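Long-range contacts in alpha-1,4-endofucoidanase (Mariniflexile fucanivorans, PDB 6DLH), which cleaves alpha-1,4 linkages inside fucoidan chains as a retaining glycoside hydrolase of family 107, and carries several bound calcium ions: residues P33-R38 against F287-F292; N279-A284 against V316-T321; N323-R328 against N335-A340. One frame throughout, in Å; residues are numbered along the deposited sequence.

Contact 1 (P33-R38 against F287-F292)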
ATOM      1  N   PRO A  33     -29.512 -11.570  -8.847  1.00 52.43           N
ATOM      2  CA  PRO A  33     -30.005 -12.452  -7.783  1.00 50.17           C
ATOM      3  C   PRO A  33     -28.941 -12.885  -6.774  1.00 50.10           C
ATOM      4  O   PRO A  33     -29.248 -13.556  -5.789  1.00 46.81           O
ATOM      5  CB  PRO A  33     -30.535 -13.668  -8.562  1.00 50.08           C
ATOM      6  CG  PRO A  33     -29.675 -13.717  -9.812  1.00 51.46           C
ATOM      7  CD  PRO A  33     -29.326 -12.275 -10.129  1.00 52.23           C
ATOM      8  N   ASN A  34     -27.687 -12.499  -7.035  1.00 52.01           N
ATOM      9  CA  ASN A  34     -26.582 -12.804  -6.139  1.00 52.57           C
ATOM     10  C   ASN A  34     -26.257 -11.585  -5.275  1.00 49.36           C
ATOM     11  O   ASN A  34     -25.465 -11.694  -4.341  1.00 52.53           O
ATOM     12  CB  ASN A  34     -25.340 -13.293  -6.892  1.00 52.04           C
ATOM     13  CG  ASN A  34     -25.520 -14.643  -7.553  1.00 54.66           C
ATOM     14  OD1 ASN A  34     -26.040 -15.580  -6.943  1.00 51.11           O
ATOM     15  ND2 ASN A  34     -25.072 -14.752  -8.795  1.00 54.12           N
ATOM     16  N   GLN A  35     -26.885 -10.442  -5.588  1.00 45.68           N
ATOM     17  CA  GLN A  35     -26.677  -9.188  -4.874  1.00 44.99           C
ATOM     18  C   GLN A  35     -26.805  -9.407  -3.370  1.00 42.75           C
ATOM     19  O   GLN A  35     -27.831  -9.884  -2.885  1.00 42.21           O
ATOM     20  CB  GLN A  35     -27.673  -8.116  -5.317  1.00 42.65           C
ATOM     21  CG  GLN A  35     -27.356  -6.735  -4.759  1.00 44.22           C
ATOM     22  CD  GLN A  35     -28.427  -5.711  -5.039  1.00 43.26           C
ATOM     23  OE1 GLN A  35     -29.511  -6.031  -5.519  1.00 46.78           O
ATOM     24  NE2 GLN A  35     -28.128  -4.457  -4.744  1.00 43.64           N
ATOM     25  N   GLY A  36     -25.744  -9.042  -2.645  1.00 40.84           N
ATOM     26  CA  GLY A  36     -25.745  -9.133  -1.198  1.00 39.45           C
ATOM     27  C   GLY A  36     -25.323 -10.519  -0.724  1.00 41.54           C
ATOM     28  O   GLY A  36     -24.482 -10.629   0.162  1.00 41.95           O
ATOM     29  N   LEU A  37     -25.917 -11.564  -1.317  1.00 43.08           N
ATOM     30  CA  LEU A  37     -25.611 -12.943  -0.957  1.00 43.64           C
ATOM     31  C   LEU A  37     -24.106 -13.191  -1.058  1.00 41.44           C
ATOM     32  O   LEU A  37     -23.541 -13.955  -0.277  1.00 40.35           O
ATOM     33  CB  LEU A  37     -26.379 -13.902  -1.876  1.00 45.44           C
ATOM     34  CG  LEU A  37     -27.734 -14.393  -1.362  1.00 49.18           C
ATOM     35  CD1 LEU A  37     -28.474 -15.157  -2.456  1.00 52.01           C
ATOM     36  CD2 LEU A  37     -27.575 -15.269  -0.126  1.00 47.77           C
ATOM     37  N   ARG A  38     -23.461 -12.525  -2.019  1.00 39.86           N
ATOM     38  CA  ARG A  38     -22.048 -12.761  -2.251  1.00 44.22           C
ATOM     39  C   ARG A  38     -21.189 -12.050  -1.203  1.00 43.95           C
ATOM     40  O   ARG A  38     -19.964 -12.158  -1.246  1.00 45.00           O
ATOM     41  CB  ARG A  38     -21.666 -12.450  -3.701  1.00 45.47           C
ATOM     42  CG  ARG A  38     -21.864 -11.005  -4.132  1.00 46.38           C
ATOM     43  CD  ARG A  38     -21.358 -10.888  -5.557  1.00 47.37           C
ATOM     44  NE  ARG A  38     -21.954  -9.747  -6.229  1.00 52.99           N
ATOM     45  CZ  ARG A  38     -23.064  -9.784  -6.961  1.00 54.50           C
ATOM     46  NH1 ARG A  38     -23.629  -8.657  -7.359  1.00 49.25           N
ATOM     47  NH2 ARG A  38     -23.602 -10.945  -7.291  1.00 59.04           N
ATOM     48  N   PHE A 287     -26.314  -2.138  -7.248  1.00 45.68           N
ATOM     49  CA  PHE A 287     -24.969  -2.672  -7.408  1.00 46.87           C
ATOM     50  C   PHE A 287     -24.224  -2.757  -6.074  1.00 44.61           C
ATOM     51  O   PHE A 287     -23.061  -3.149  -6.049  1.00 45.68           O
ATOM     52  CB  PHE A 287     -24.230  -1.931  -8.530  1.00 49.19           C
ATOM     53  CG  PHE A 287     -24.959  -1.977  -9.850  1.00 52.56           C
ATOM     54  CD1 PHE A 287     -24.989  -3.142 -10.605  1.00 55.04           C
ATOM     55  CD2 PHE A 287     -25.660  -0.873 -10.314  1.00 55.48           C
ATOM     56  CE1 PHE A 287     -25.686  -3.194 -11.804  1.00 58.40           C
ATOM     57  CE2 PHE A 287     -26.362  -0.926 -11.509  1.00 57.72           C
ATOM     58  CZ  PHE A 287     -26.374  -2.087 -12.252  1.00 57.31           C
ATOM     59  N   ASP A 288     -24.915  -2.428  -4.972  1.00 42.38           N
ATOM     60  CA  ASP A 288     -24.373  -2.547  -3.626  1.00 36.73           C
ATOM     61  C   ASP A 288     -24.627  -3.953  -3.086  1.00 35.15           C
ATOM     62  O   ASP A 288     -25.771  -4.392  -3.005  1.00 32.95           O
ATOM     63  CB  ASP A 288     -24.999  -1.510  -2.690  1.00 35.88           C
ATOM     64  CG  ASP A 288     -24.424  -0.115  -2.835  1.00 35.72           C
ATOM     65  OD1 ASP A 288     -23.239   0.077  -2.460  1.00 35.29           O
ATOM     66  OD2 ASP A 288     -25.163   0.771  -3.308  1.00 34.45           O
ATOM     67  N   ASP A 289     -23.549  -4.648  -2.705  1.00 33.54           N
ATOM     68  CA  ASP A 289     -23.659  -5.919  -2.008  1.00 33.14           C
ATOM     69  C   ASP A 289     -23.630  -5.663  -0.505  1.00 31.59           C
ATOM     70  O   ASP A 289     -24.149  -6.462   0.268  1.00 30.50           O
ATOM     71  CB  ASP A 289     -22.545  -6.892  -2.412  1.00 34.99           C
ATOM     72  CG  ASP A 289     -22.604  -7.313  -3.869  1.00 35.78           C
ATOM     73  OD1 ASP A 289     -23.485  -8.129  -4.206  1.00 39.48           O
ATOM     74  OD2 ASP A 289     -21.775  -6.823  -4.652  1.00 35.22           O
ATOM     75  N   TYR A 290     -22.993  -4.554  -0.106  1.00 31.74           N
ATOM     76  CA  TYR A 290     -22.966  -4.138   1.290  1.00 30.36           C
ATOM     77  C   TYR A 290     -22.976  -2.616   1.381  1.00 30.11           C
ATOM     78  O   TYR A 290     -22.701  -1.927   0.398  1.00 29.59           O
ATOM     79  CB  TYR A 290     -21.776  -4.755   2.037  1.00 29.12           C
ATOM     80  CG  TYR A 290     -20.398  -4.295   1.630  1.00 27.83           C
ATOM     81  CD1 TYR A 290     -19.855  -4.627   0.393  1.00 28.96           C
ATOM     82  CD2 TYR A 290     -19.608  -3.568   2.505  1.00 27.57           C
ATOM     83  CE1 TYR A 290     -18.579  -4.225   0.024  1.00 27.07           C
ATOM     84  CE2 TYR A 290     -18.327  -3.163   2.157  1.00 27.49           C
ATOM     85  CZ  TYR A 290     -17.809  -3.497   0.916  1.00 27.30           C
ATOM     86  OH  TYR A 290     -16.550  -3.095   0.580  1.00 25.99           O
ATOM     87  N   THR A 291     -23.294  -2.113   2.578  1.00 29.07           N
ATOM     88  CA  THR A 291     -23.309  -0.681   2.818  1.00 28.34           C
ATOM     89  C   THR A 291     -21.889  -0.200   3.071  1.00 28.03           C
ATOM     90  O   THR A 291     -21.182  -0.775   3.895  1.00 31.20           O
ATOM     91  CB  THR A 291     -24.235  -0.306   3.983  1.00 27.83           C
ATOM     92  OG1 THR A 291     -23.752  -0.926   5.176  1.00 27.47           O
ATOM     93  CG2 THR A 291     -25.667  -0.724   3.734  1.00 27.16           C
ATOM     94  N   PHE A 292     -21.495   0.856   2.353  1.00 26.87           N
ATOM     95  CA  PHE A 292     -20.217   1.510   2.568  1.00 26.00           C
ATOM     96  C   PHE A 292     -20.088   1.868   4.048  1.00 26.91           C
ATOM     97  O   PHE A 292     -19.053   1.598   4.673  1.00 26.36           O
ATOM     98  CB  PHE A 292     -20.100   2.745   1.673  1.00 25.05           C
ATOM     99  CG  PHE A 292     -18.721   3.345   1.595  1.00 24.68           C
ATOM    100  CD1 PHE A 292     -18.282   4.247   2.553  1.00 25.16           C
ATOM    101  CD2 PHE A 292     -17.867   3.024   0.550  1.00 24.51           C
ATOM    102  CE1 PHE A 292     -17.016   4.808   2.472  1.00 25.17           C
ATOM    103  CE2 PHE A 292     -16.600   3.583   0.470  1.00 23.69           C
ATOM    104  CZ  PHE A 292     -16.175   4.472   1.432  1.00 25.05           C
TER
HETATM  105  O   HOH W   1     -22.876  -5.633  -6.848  1.00 52.81           O

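Contact 2 (N279-A284 against V316-T321)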
ATOM      1  N   ASN A 279     -33.015   4.676   8.942  1.00 28.26           N
ATOM      2  CA  ASN A 279     -31.953   3.783   8.512  1.00 28.60           C
ATOM      3  C   ASN A 279     -30.654   4.581   8.446  1.00 28.53           C
ATOM      4  O   ASN A 279     -30.580   5.608   7.771  1.00 27.41           O
ATOM      5  CB  ASN A 279     -32.308   3.041   7.222  1.00 28.66           C
ATOM      6  CG  ASN A 279     -31.413   1.849   6.958  1.00 28.98           C
ATOM      7  OD1 ASN A 279     -30.195   1.921   7.122  1.00 31.22           O
ATOM      8  ND2 ASN A 279     -32.008   0.744   6.550  1.00 28.70           N
ATOM      9  N   PRO A 280     -29.606   4.168   9.193  1.00 27.52           N
ATOM     10  CA  PRO A 280     -28.326   4.881   9.173  1.00 26.78           C
ATOM     11  C   PRO A 280     -27.551   4.702   7.869  1.00 27.00           C
ATOM     12  O   PRO A 280     -26.514   5.338   7.687  1.00 26.46           O
ATOM     13  CB  PRO A 280     -27.545   4.248  10.334  1.00 26.84           C
ATOM     14  CG  PRO A 280     -28.138   2.860  10.452  1.00 27.52           C
ATOM     15  CD  PRO A 280     -29.613   3.033  10.130  1.00 26.69           C
ATOM     16  N   PHE A 281     -28.048   3.823   6.983  1.00 25.24           N
ATOM     17  CA  PHE A 281     -27.392   3.596   5.706  1.00 27.08           C
ATOM     18  C   PHE A 281     -28.249   4.155   4.573  1.00 29.56           C
ATOM     19  O   PHE A 281     -29.434   3.836   4.472  1.00 29.19           O
ATOM     20  CB  PHE A 281     -27.103   2.108   5.490  1.00 25.40           C
ATOM     21  CG  PHE A 281     -26.411   1.409   6.636  1.00 26.07           C
ATOM     22  CD1 PHE A 281     -25.108   1.731   6.986  1.00 24.83           C
ATOM     23  CD2 PHE A 281     -27.063   0.417   7.358  1.00 25.68           C
ATOM     24  CE1 PHE A 281     -24.476   1.092   8.042  1.00 26.14           C
ATOM     25  CE2 PHE A 281     -26.436  -0.216   8.421  1.00 27.78           C
ATOM     26  CZ  PHE A 281     -25.134   0.112   8.752  1.00 27.18           C
ATOM     27  N   THR A 282     -27.637   5.006   3.741  1.00 30.97           N
ATOM     28  CA  THR A 282     -28.195   5.369   2.447  1.00 34.62           C
ATOM     29  C   THR A 282     -28.586   4.090   1.698  1.00 34.72           C
ATOM     30  O   THR A 282     -27.863   3.095   1.733  1.00 32.91           O
ATOM     31  CB  THR A 282     -27.213   6.257   1.670  1.00 35.47           C
ATOM     32  OG1 THR A 282     -27.152   7.507   2.355  1.00 38.73           O
ATOM     33  CG2 THR A 282     -27.628   6.506   0.236  1.00 38.92           C
ATOM     34  N   SER A 283     -29.755   4.123   1.050  1.00 34.95           N
ATOM     35  CA  SER A 283     -30.354   2.952   0.428  1.00 34.71           C
ATOM     36  C   SER A 283     -29.425   2.330  -0.617  1.00 33.71           C
ATOM     37  O   SER A 283     -28.667   3.025  -1.290  1.00 34.65           O
ATOM     38  CB  SER A 283     -31.689   3.300  -0.175  1.00 36.59           C
ATOM     39  OG  SER A 283     -32.476   2.129  -0.320  1.00 39.06           O
ATOM     40  N   ALA A 284     -29.504   1.004  -0.746  1.00 32.40           N
ATOM     41  CA  ALA A 284     -28.702   0.262  -1.704  1.00 35.04           C
ATOM     42  C   ALA A 284     -29.062   0.671  -3.134  1.00 37.25           C
ATOM     43  O   ALA A 284     -30.240   0.788  -3.477  1.00 36.29           O
ATOM     44  CB  ALA A 284     -28.923  -1.216  -1.497  1.00 34.10           C
ATOM     45  N   VAL A 316     -24.508   1.007  15.032  1.00 21.86           N
ATOM     46  CA  VAL A 316     -23.998  -0.308  15.366  1.00 23.89           C
ATOM     47  C   VAL A 316     -25.125  -1.158  15.961  1.00 25.11           C
ATOM     48  O   VAL A 316     -25.254  -2.334  15.624  1.00 23.50           O
ATOM     49  CB  VAL A 316     -22.756  -0.156  16.267  1.00 25.49           C
ATOM     50  CG1 VAL A 316     -22.815  -0.921  17.568  1.00 24.94           C
ATOM     51  CG2 VAL A 316     -21.456  -0.388  15.521  1.00 24.64           C
ATOM     52  N   VAL A 317     -25.982  -0.541  16.792  1.00 24.49           N
ATOM     53  CA  VAL A 317     -27.124  -1.239  17.362  1.00 24.82           C
ATOM     54  C   VAL A 317     -28.080  -1.638  16.238  1.00 25.62           C
ATOM     55  O   VAL A 317     -28.610  -2.745  16.256  1.00 25.13           O
ATOM     56  CB  VAL A 317     -27.814  -0.417  18.474  1.00 25.33           C
ATOM     57  CG1 VAL A 317     -29.133  -1.039  18.912  1.00 24.10           C
ATOM     58  CG2 VAL A 317     -26.897  -0.247  19.669  1.00 22.99           C
ATOM     59  N   PHE A 318     -28.255  -0.752  15.246  1.00 25.13           N
ATOM     60  CA  PHE A 318     -29.078  -1.042  14.076  1.00 25.02           C
ATOM     61  C   PHE A 318     -28.629  -2.334  13.389  1.00 27.01           C
ATOM     62  O   PHE A 318     -29.458  -3.096  12.889  1.00 26.19           O
ATOM     63  CB  PHE A 318     -29.050   0.116  13.072  1.00 23.76           C
ATOM     64  CG  PHE A 318     -30.008  -0.025  11.912  1.00 23.16           C
ATOM     65  CD1 PHE A 318     -31.312   0.444  12.002  1.00 23.61           C
ATOM     66  CD2 PHE A 318     -29.614  -0.631  10.730  1.00 22.22           C
ATOM     67  CE1 PHE A 318     -32.199   0.312  10.942  1.00 24.13           C
ATOM     68  CE2 PHE A 318     -30.501  -0.771   9.669  1.00 23.54           C
ATOM     69  CZ  PHE A 318     -31.790  -0.298   9.774  1.00 24.36           C
ATOM     70  N   MET A 319     -27.307  -2.548  13.329  1.00 26.91           N
ATOM     71  CA  MET A 319     -26.733  -3.718  12.683  1.00 27.34           C
ATOM     72  C   MET A 319     -27.098  -4.964  13.484  1.00 26.73           C
ATOM     73  O   MET A 319     -27.432  -5.997  12.913  1.00 27.32           O
ATOM     74  CB  MET A 319     -25.208  -3.592  12.568  1.00 27.61           C
ATOM     75  CG  MET A 319     -24.766  -2.617  11.488  1.00 29.60           C
ATOM     76  SD  MET A 319     -22.991  -2.240  11.508  1.00 33.50           S
ATOM     77  CE  MET A 319     -22.285  -3.845  11.155  1.00 29.75           C
ATOM     78  N   GLN A 320     -27.076  -4.840  14.813  1.00 27.08           N
ATOM     79  CA  GLN A 320     -27.465  -5.929  15.694  1.00 27.10           C
ATOM     80  C   GLN A 320     -28.955  -6.247  15.553  1.00 28.68           C
ATOM     81  O   GLN A 320     -29.323  -7.410  15.388  1.00 26.86           O
ATOM     82  CB  GLN A 320     -27.087  -5.575  17.130  1.00 26.35           C
ATOM     83  CG  GLN A 320     -27.545  -6.594  18.163  1.00 25.60           C
ATOM     84  CD  GLN A 320     -27.148  -6.105  19.532  1.00 26.85           C
ATOM     85  OE1 GLN A 320     -26.210  -6.627  20.141  1.00 26.66           O
ATOM     86  NE2 GLN A 320     -27.830  -5.067  20.002  1.00 24.02           N
ATOM     87  N   THR A 321     -29.810  -5.213  15.617  1.00 30.18           N
ATOM     88  CA  THR A 321     -31.256  -5.413  15.627  1.00 29.65           C
ATOM     89  C   THR A 321     -31.688  -6.131  14.353  1.00 30.35           C
ATOM     90  O   THR A 321     -32.617  -6.937  14.375  1.00 31.42           O
ATOM     91  CB  THR A 321     -32.021  -4.092  15.793  1.00 29.46           C
ATOM     92  OG1 THR A 321     -31.521  -3.499  16.991  1.00 28.37           O
ATOM     93  CG2 THR A 321     -33.523  -4.278  15.905  1.00 28.68           C
TER

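Contact 3 (N323-R328 against N335-A340). With CA (calcium ion), chain E.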
ATOM      1  N   ASN A 323     -29.830  -8.127  12.423  1.00 30.65           N
ATOM      2  CA  ASN A 323     -29.100  -9.367  12.178  1.00 33.68           C
ATOM      3  C   ASN A 323     -28.155  -9.247  10.978  1.00 31.86           C
ATOM      4  O   ASN A 323     -27.913 -10.236  10.293  1.00 32.18           O
ATOM      5  CB  ASN A 323     -30.038 -10.568  11.997  1.00 36.82           C
ATOM      6  CG  ASN A 323     -31.029 -10.732  13.131  1.00 40.97           C
ATOM      7  OD1 ASN A 323     -30.646 -10.827  14.295  1.00 44.11           O
ATOM      8  ND2 ASN A 323     -32.309 -10.772  12.800  1.00 44.96           N
ATOM      9  N   GLY A 324     -27.619  -8.045  10.728  1.00 30.72           N
ATOM     10  CA  GLY A 324     -26.595  -7.868   9.711  1.00 30.29           C
ATOM     11  C   GLY A 324     -27.142  -7.583   8.313  1.00 30.06           C
ATOM     12  O   GLY A 324     -26.367  -7.501   7.367  1.00 29.34           O
ATOM     13  N   TYR A 325     -28.466  -7.414   8.193  1.00 30.97           N
ATOM     14  CA  TYR A 325     -29.098  -7.059   6.927  1.00 30.35           C
ATOM     15  C   TYR A 325     -29.543  -5.599   6.969  1.00 29.37           C
ATOM     16  O   TYR A 325     -30.208  -5.172   7.910  1.00 28.78           O
ATOM     17  CB  TYR A 325     -30.250  -8.019   6.605  1.00 31.35           C
ATOM     18  CG  TYR A 325     -29.796  -9.440   6.380  1.00 32.29           C
ATOM     19  CD1 TYR A 325     -29.148  -9.802   5.208  1.00 32.50           C
ATOM     20  CD2 TYR A 325     -29.976 -10.413   7.352  1.00 32.64           C
ATOM     21  CE1 TYR A 325     -28.696 -11.097   5.003  1.00 32.33           C
ATOM     22  CE2 TYR A 325     -29.534 -11.715   7.161  1.00 33.22           C
ATOM     23  CZ  TYR A 325     -28.890 -12.054   5.982  1.00 33.04           C
ATOM     24  OH  TYR A 325     -28.433 -13.324   5.788  1.00 35.02           O
ATOM     25  N   ALA A 326     -29.176  -4.841   5.934  1.00 30.02           N
ATOM     26  CA  ALA A 326     -29.314  -3.394   5.982  1.00 32.35           C
ATOM     27  C   ALA A 326     -30.725  -2.927   5.627  1.00 34.41           C
ATOM     28  O   ALA A 326     -31.184  -1.918   6.158  1.00 34.50           O
ATOM     29  CB  ALA A 326     -28.289  -2.746   5.087  1.00 31.91           C
ATOM     30  N   PHE A 327     -31.403  -3.628   4.706  1.00 34.40           N
ATOM     31  CA  PHE A 327     -32.557  -3.012   4.069  1.00 34.89           C
ATOM     32  C   PHE A 327     -33.786  -3.919   4.093  1.00 36.37           C
ATOM     33  O   PHE A 327     -34.544  -3.941   3.130  1.00 37.85           O
ATOM     34  CB  PHE A 327     -32.192  -2.532   2.662  1.00 31.63           C
ATOM     35  CG  PHE A 327     -31.041  -1.563   2.640  1.00 32.02           C
ATOM     36  CD1 PHE A 327     -31.151  -0.318   3.253  1.00 32.31           C
ATOM     37  CD2 PHE A 327     -29.835  -1.901   2.041  1.00 31.37           C
ATOM     38  CE1 PHE A 327     -30.089   0.575   3.250  1.00 29.15           C
ATOM     39  CE2 PHE A 327     -28.773  -1.007   2.040  1.00 30.12           C
ATOM     40  CZ  PHE A 327     -28.903   0.229   2.639  1.00 29.99           C
ATOM     41  N   ARG A 328     -34.018  -4.612   5.213  1.00 36.87           N
ATOM     42  CA  ARG A 328     -35.200  -5.455   5.320  1.00 39.77           C
ATOM     43  C   ARG A 328     -36.379  -4.641   5.854  1.00 40.49           C
ATOM     44  O   ARG A 328     -37.339  -5.206   6.374  1.00 39.51           O
ATOM     45  CB  ARG A 328     -34.913  -6.727   6.128  1.00 39.07           C
ATOM     46  CG  ARG A 328     -34.834  -7.986   5.277  1.00 40.52           C
ATOM     47  CD  ARG A 328     -33.537  -8.770   5.262  1.00 39.73           C
ATOM     48  NE  ARG A 328     -33.684 -10.024   5.988  1.00 40.40           N
ATOM     49  CZ  ARG A 328     -33.106 -11.185   5.672  1.00 38.11           C
ATOM     50  NH1 ARG A 328     -32.321 -11.294   4.612  1.00 36.41           N
ATOM     51  NH2 ARG A 328     -33.316 -12.241   6.434  1.00 37.07           N
ATOM     52  N   ASN A 335     -33.254  -5.980  -2.422  1.00 42.26           N
ATOM     53  CA  ASN A 335     -32.124  -5.489  -1.647  1.00 40.98           C
ATOM     54  C   ASN A 335     -32.056  -6.184  -0.289  1.00 40.96           C
ATOM     55  O   ASN A 335     -31.384  -5.699   0.619  1.00 42.70           O
ATOM     56  CB  ASN A 335     -32.136  -3.960  -1.516  1.00 37.42           C
ATOM     57  CG  ASN A 335     -33.302  -3.397  -0.727  1.00 35.89           C
ATOM     58  OD1 ASN A 335     -34.019  -4.114  -0.029  1.00 34.17           O
ATOM     59  ND2 ASN A 335     -33.502  -2.094  -0.828  1.00 35.78           N
ATOM     60  N   ASP A 336     -32.730  -7.330  -0.168  1.00 39.55           N
ATOM     61  CA  ASP A 336     -32.987  -7.934   1.129  1.00 38.40           C
ATOM     62  C   ASP A 336     -31.787  -8.727   1.636  1.00 37.05           C
ATOM     63  O   ASP A 336     -31.794  -9.165   2.786  1.00 38.87           O
ATOM     64  CB  ASP A 336     -34.254  -8.792   1.114  1.00 40.39           C
ATOM     65  CG  ASP A 336     -35.535  -8.015   1.368  1.00 42.66           C
ATOM     66  OD1 ASP A 336     -35.491  -6.757   1.367  1.00 39.86           O
ATOM     67  OD2 ASP A 336     -36.568  -8.673   1.575  1.00 44.29           O
ATOM     68  N   ASN A 337     -30.770  -8.923   0.789  1.00 36.64           N
ATOM     69  CA  ASN A 337     -29.596  -9.673   1.209  1.00 36.33           C
ATOM     70  C   ASN A 337     -28.379  -8.759   1.344  1.00 34.16           C
ATOM     71  O   ASN A 337     -27.311  -9.231   1.722  1.00 35.22           O
ATOM     72  CB  ASN A 337     -29.288 -10.867   0.301  1.00 37.56           C
ATOM     73  CG  ASN A 337     -30.385 -11.906   0.308  1.00 40.55           C
ATOM     74  OD1 ASN A 337     -30.888 -12.278  -0.752  1.00 42.33           O
ATOM     75  ND2 ASN A 337     -30.768 -12.367   1.489  1.00 38.37           N
ATOM     76  N   VAL A 338     -28.552  -7.466   1.043  1.00 33.28           N
ATOM     77  CA  VAL A 338     -27.496  -6.479   1.222  1.00 33.49           C
ATOM     78  C   VAL A 338     -27.066  -6.470   2.696  1.00 31.69           C
ATOM     79  O   VAL A 338     -27.894  -6.449   3.600  1.00 29.61           O
ATOM     80  CB  VAL A 338     -27.948  -5.097   0.710  1.00 34.37           C
ATOM     81  CG1 VAL A 338     -26.935  -4.003   1.002  1.00 33.95           C
ATOM     82  CG2 VAL A 338     -28.275  -5.137  -0.776  1.00 33.10           C
ATOM     83  N   VAL A 339     -25.754  -6.546   2.927  1.00 30.75           N
ATOM     84  CA  VAL A 339     -25.220  -6.747   4.263  1.00 29.78           C
ATOM     85  C   VAL A 339     -24.946  -5.396   4.929  1.00 28.01           C
ATOM     86  O   VAL A 339     -24.424  -4.472   4.308  1.00 26.77           O
ATOM     87  CB  VAL A 339     -23.966  -7.644   4.215  1.00 32.43           C
ATOM     88  CG1 VAL A 339     -23.203  -7.649   5.538  1.00 30.58           C
ATOM     89  CG2 VAL A 339     -24.327  -9.067   3.790  1.00 32.88           C
ATOM     90  N   ALA A 340     -25.323  -5.289   6.205  1.00 26.05           N
ATOM     91  CA  ALA A 340     -25.053  -4.086   6.970  1.00 25.29           C
ATOM     92  C   ALA A 340     -23.566  -4.053   7.313  1.00 24.73           C
ATOM     93  O   ALA A 340     -23.040  -5.011   7.870  1.00 24.36           O
ATOM     94  CB  ALA A 340     -25.916  -4.065   8.206  1.00 23.84           C
TER
HETATM   95 CA    CA E 804     -35.853  -4.580   1.227  1.00 39.82          CA
HETATM   96  O   HOH W   2     -30.713  -5.882   3.315  1.00 33.74           O
HETATM   97  O   HOH W   3     -37.711  -5.031   2.737  1.00 43.50           O

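Contact 1 (P33-R38 against F287-F292)
Asp289 OD1 sits over one face of the Arg38 guanidinium, and water 1 lies at the edge of that group, in its plane. Asp289 OD1 makes its salt bridge with Arg38 NE, 3.0 Å, from over that face; the carboxylate and guanidinium planes are 79° apart. Arg38 CG sits between its backbone N and carbonyl carbon (chi1 62°) and itself lies 3.3 Å from Asp289 OD1. The same oxygen takes a nearly straight bond of 2.9 Å from Gly36 N, through the lone pair that faces away from OD2. Water 1 accepts from Arg38 NH1 and donates to Phe287 O and, at 2.7 Å, to Asp289 OD2, which Ile267 N also holds. Beside this, the extended Gln35 side chain sends NE2 to Asp288 O, 2.9 Å away and close to the plane of the amide. Gly36 CA adds a CA-H...O contact to Asp289 O; its positive phi would press a CB against the preceding carbonyl. The contact thus ties the loop before strand 46-49 to segment 287-292, whose Asp289 is backbone-bonded to Ile267 and Val339. With a guanidinium, two backbone N-H groups and a water around it, the buried Asp289 carboxylate is probably well stabilised as an anion, and Arg38, which also pairs with Asp32, likely shares its charge between two acids.

Contact 2 (N279-A284 against V316-T321)
Pro280 CD stands almost exactly over the centre of the Phe318 ring, 3.5 Å from the centroid and only 10° off the ring normal, a CH-pi contact of textbook geometry. The next carbon of the same pyrrolidine, CG, lies 4.0 Å above the plane of the Phe281 ring, nearer its rim, so one proline touches two aromatic faces. Phe318 reaches the proline because its CG is anti to the backbone N (chi1 -173°), on a CB that already points at the loop. At the far end of this ring the Asn279 side chain crosses that of Phe318 at about a right angle, with amide and ring planes 51° apart and ND2 3.4 Å from Phe318 CZ. That amide is not free to turn: OD1 accepts from Phe281 N at 2.9 Å, which makes an Asx turn across Pro280, while ND2 donates to Ala326 O and to Asp329 OD2. In the fold, the contact lays the loop that follows strand 266-269 against the last turns of helix 307-321, where Leu315 also touches Pro280 and Phe281. An alanine in place of Phe318 would probably open a gap beneath Pro280 CD and beside the Asn279 amide, leaving both without the ring they rest on. Phe281 meets the helix differently. Its CE2 comes 4.0 Å from Phe318 CD2, while Met319 CG arrives at the edge, near the ring plane, 3.9 Å from Phe281 CZ. No hydrogen bond joins the two segments; beyond them Met319 packs on Ala340 and Phe342, and Phe281 on Thr291.

Contact 3 (N323-R328 against N335-A340)
Asn335 CG is held between its backbone N and carbonyl carbon (chi1 65°), in the crowded position, on the side where Phe327 CB and the calcium ion lie. Asn335 OD1 coordinates the metal at 2.3 Å, beside Phe327 O at 2.4 Å and Asp336 OD1 at 2.2 Å. The Arg328 chain, bent at chi2 and chi3, folds back: NH1 donates an almost straight bond, 2.9 Å long and in the guanidinium plane, to Asp336 O, and stands 3.4 Å above the centre of the Tyr325 ring. The guanidinium thus lies over that ring, while Asn337 O sits at the ring edge. These elements form a calcium-binding loop between helix 307-321 and strand 341-342. Asp330, Arg332 and water 3 complete the coordination, and a type I turn runs from Asn335 to Val338. Beyond the turn the backbones make a single beta bridge between Tyr325 and Val339: Ala326 N bonds to Val338 O, and Ala340 N to Gly324 O at 2.7 Å, the donor lying above the carbonyl plane. Water 2 accepts from Phe327 N and donates to Asn335 O and Val338 O, so one water links three backbone groups of the two segments. Val338 CG1 meets the edge of the Phe327 ring, 3.7 Å from CE2, and Ala326 CB covers one face of that ring near its rim.

Overall arrangement
Contact 3 lies between the other two, its centre 9 Å from that of contact 1 and 8 Å from that of contact 2. It joins contact 1 through Val339, whose N and O probably bond to Asp289 O and Thr291 N, 3.1 Å each. Segment 287-292, also bonded to Ile267, thus lies between outer strand 266-269 and the residues leading into the other outer strand, 341-342, which would be consistent with a closed barrel like that of GH29 fucosidases. Contact 2 reaches contact 3 where the helix ends, Gly324 N lying 3.0 Å from Met319 O in a Schellman motif. The calcium ion of contact 3 is about 9 Å from the Gln35 side chain and about 8 Å from that of Asn279.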